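Local structure of oligopeptide-binding protein appA (Bacillus subtilis, 1XOC) at residues A[149-154]-A[421-426]. The protein binds oligopeptides outside the cell as the receptor component of an ABC transporter, supporting sporulation and genetic competence. Residues are numbered along the deposited sequence; the frame is centred on the assembly and turned at random.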
loop_
_atom_site.group_PDB
_atom_site.type_symbol
_atom_site.label_atom_id
_atom_site.label_comp_id
_atom_site.label_asym_id
_atom_site.label_seq_id
_atom_site.Cartn_x
_atom_site.Cartn_y
_atom_site.Cartn_z
ATOM N N TYR A 149 -11.626 6.179 -12.985
ATOM C CA TYR A 149 -12.044 4.873 -13.458
ATOM C C TYR A 149 -11.117 3.762 -12.942
ATOM O O TYR A 149 -11.561 2.659 -12.621
ATOM C CB TYR A 149 -12.095 4.879 -15.000
ATOM C CG TYR A 149 -12.522 3.549 -15.579
ATOM C CD1 TYR A 149 -11.575 2.603 -15.947
ATOM C CD2 TYR A 149 -13.864 3.206 -15.677
ATOM C CE1 TYR A 149 -11.965 1.360 -16.437
ATOM C CE2 TYR A 149 -14.257 1.945 -16.153
ATOM C CZ TYR A 149 -13.292 1.052 -16.537
ATOM O OH TYR A 149 -13.647 -0.179 -17.032
ATOM N N ASN A 150 -9.809 4.046 -12.903
ATOM C CA ASN A 150 -8.821 2.970 -12.775
ATOM C C ASN A 150 -8.431 2.711 -11.343
ATOM O O ASN A 150 -7.864 1.671 -11.038
ATOM C CB ASN A 150 -7.579 3.237 -13.636
ATOM C CG ASN A 150 -7.877 3.182 -15.108
ATOM O OD1 ASN A 150 -7.985 2.095 -15.683
ATOM N ND2 ASN A 150 -8.013 4.348 -15.736
ATOM N N ASN A 151 -8.739 3.656 -10.479
ATOM C CA ASN A 151 -8.390 3.501 -9.049
ATOM C C ASN A 151 -9.550 3.725 -8.072
ATOM O O ASN A 151 -9.739 2.941 -7.146
ATOM C CB ASN A 151 -7.189 4.382 -8.686
ATOM C CG ASN A 151 -5.870 3.826 -9.171
ATOM O OD1 ASN A 151 -5.678 2.606 -9.271
ATOM N ND2 ASN A 151 -4.924 4.732 -9.478
ATOM N N ALA A 152 -10.345 4.773 -8.267
ATOM C CA ALA A 152 -11.413 5.076 -7.326
ATOM C C ALA A 152 -12.447 3.974 -7.306
ATOM O O ALA A 152 -12.909 3.549 -6.239
ATOM C CB ALA A 152 -12.092 6.433 -7.593
ATOM N N LEU A 153 -12.838 3.498 -8.489
ATOM C CA LEU A 153 -13.899 2.484 -8.594
ATOM C C LEU A 153 -13.557 1.151 -7.929
ATOM O O LEU A 153 -14.470 0.447 -7.455
ATOM C CB LEU A 153 -14.298 2.258 -10.082
ATOM C CG LEU A 153 -14.976 3.468 -10.674
ATOM C CD1 LEU A 153 -15.240 3.197 -12.157
ATOM C CD2 LEU A 153 -16.241 3.841 -10.004
ATOM N N ASP A 154 -12.293 0.756 -7.936
ATOM C CA ASP A 154 -11.955 -0.546 -7.355
ATOM C C ASP A 154 -11.462 -0.391 -5.925
ATOM O O ASP A 154 -11.292 -1.396 -5.254
ATOM C CB ASP A 154 -10.976 -1.372 -8.165
ATOM C CG ASP A 154 -9.696 -0.696 -8.417
ATOM O OD1 ASP A 154 -8.804 -1.354 -9.024
ATOM O OD2 ASP A 154 -9.548 0.496 -8.095
ATOM N N LEU A 421 1.803 -0.613 -4.502
ATOM C CA LEU A 421 1.548 0.444 -5.445
ATOM C C LEU A 421 0.171 0.400 -6.034
ATOM O O LEU A 421 -0.475 -0.625 -6.078
ATOM C CB LEU A 421 2.602 0.401 -6.555
ATOM C CG LEU A 421 4.006 0.725 -6.038
ATOM C CD1 LEU A 421 5.078 0.277 -7.010
ATOM C CD2 LEU A 421 4.170 2.204 -5.712
ATOM N N SER A 422 -0.296 1.550 -6.489
ATOM C CA SER A 422 -1.527 1.571 -7.252
ATOM C C SER A 422 -1.351 0.785 -8.546
ATOM O O SER A 422 -0.270 0.807 -9.165
ATOM C CB SER A 422 -1.905 3.004 -7.603
ATOM O OG SER A 422 -3.169 3.001 -8.229
ATOM N N THR A 423 -2.423 0.134 -8.994
ATOM C CA THR A 423 -2.402 -0.598 -10.263
ATOM C C THR A 423 -2.491 0.334 -11.463
ATOM O O THR A 423 -2.224 -0.074 -12.597
ATOM C CB THR A 423 -3.542 -1.665 -10.359
ATOM O OG1 THR A 423 -4.803 -1.039 -10.189
ATOM C CG2 THR A 423 -3.400 -2.716 -9.288
ATOM N N PHE A 424 -2.919 1.570 -11.220
ATOM C CA PHE A 424 -2.886 2.624 -12.222
ATOM C C PHE A 424 -1.743 3.540 -11.869
ATOM O O PHE A 424 -1.726 4.161 -10.814
ATOM C CB PHE A 424 -4.192 3.403 -12.260
ATOM C CG PHE A 424 -4.230 4.454 -13.312
ATOM C CD1 PHE A 424 -4.331 4.091 -14.635
ATOM C CD2 PHE A 424 -4.137 5.801 -12.984
ATOM C CE1 PHE A 424 -4.368 5.056 -15.651
ATOM C CE2 PHE A 424 -4.157 6.768 -13.999
ATOM C CZ PHE A 424 -4.275 6.387 -15.315
ATOM N N PRO A 425 -0.743 3.616 -12.746
ATOM C CA PRO A 425 0.507 4.280 -12.396
ATOM C C PRO A 425 0.372 5.802 -12.424
ATOM O O PRO A 425 0.226 6.385 -13.491
ATOM C CB PRO A 425 1.465 3.770 -13.478
ATOM C CG PRO A 425 0.596 3.591 -14.658
ATOM C CD PRO A 425 -0.707 3.068 -14.113
ATOM N N ASP A 426 0.394 6.427 -11.247
ATOM C CA ASP A 426 0.336 7.899 -11.127
ATOM C C ASP A 426 0.969 8.269 -9.759
ATOM O O ASP A 426 0.448 7.897 -8.671
ATOM C CB ASP A 426 -1.111 8.446 -11.292
ATOM C CG ASP A 426 -1.199 10.002 -11.200
ATOM O OD1 ASP A 426 -2.292 10.608 -11.475
ATOM O OD2 ASP A 426 -0.166 10.635 -10.887
HETATM O O HOH W 1 -6.585 -0.609 -11.972
#
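At the peptide-binding cleft of this solute-binding protein, N150 and N151 of helix 147-155 meet F424 and S422 in the loop that follows strand 414-420. The ring of F424 supplies apolar surface to the contact. N150 lays its amide almost parallel to it, the two planes only 8° apart; CB comes within 3.5 Å of F424 CD1, and ND2 stands 3.7 Å from F424 CE1. That ND2 hydrogen-bonds to the backbone O of G146, which probably helps to hold the amide in this turn. N151 meets the same residue differently: its amide stands steeply against the ring, at 75°, with ND2 at the ring edge and 3.2 Å from F424 CB. With CG anti to the backbone N (chi1 -177°), the ring of F424 starts out beside N150 CB. An alanine here would probably leave the N150 side chain without its flat partner and open a gap between loop and helix.

Beside the ring the contact turns polar. In one of its two modelled positions, S422 OG lies beyond the end of the N151 amide, tilted well out of its plane and about as near OD1 as ND2; this short approach is doubtful. N151 ND2 bonds to N147 OD1, and N151 OD1 bonds to the backbone of the bound peptide, as does S422 OG in that position. A water joins the segments further along, giving a proton to N150 O at 2.8 Å and lying 2.6 Å from T423 OG1. The peptide backbone also takes a hydrogen bond with T423 OG1, and another with D154 OD1. Helix and loop thus present side-chain oxygens to the ligand's main chain, an arrangement suited to binding peptides with little regard to sequence, as in the oligopeptide-binding proteins of solute-binding family 5.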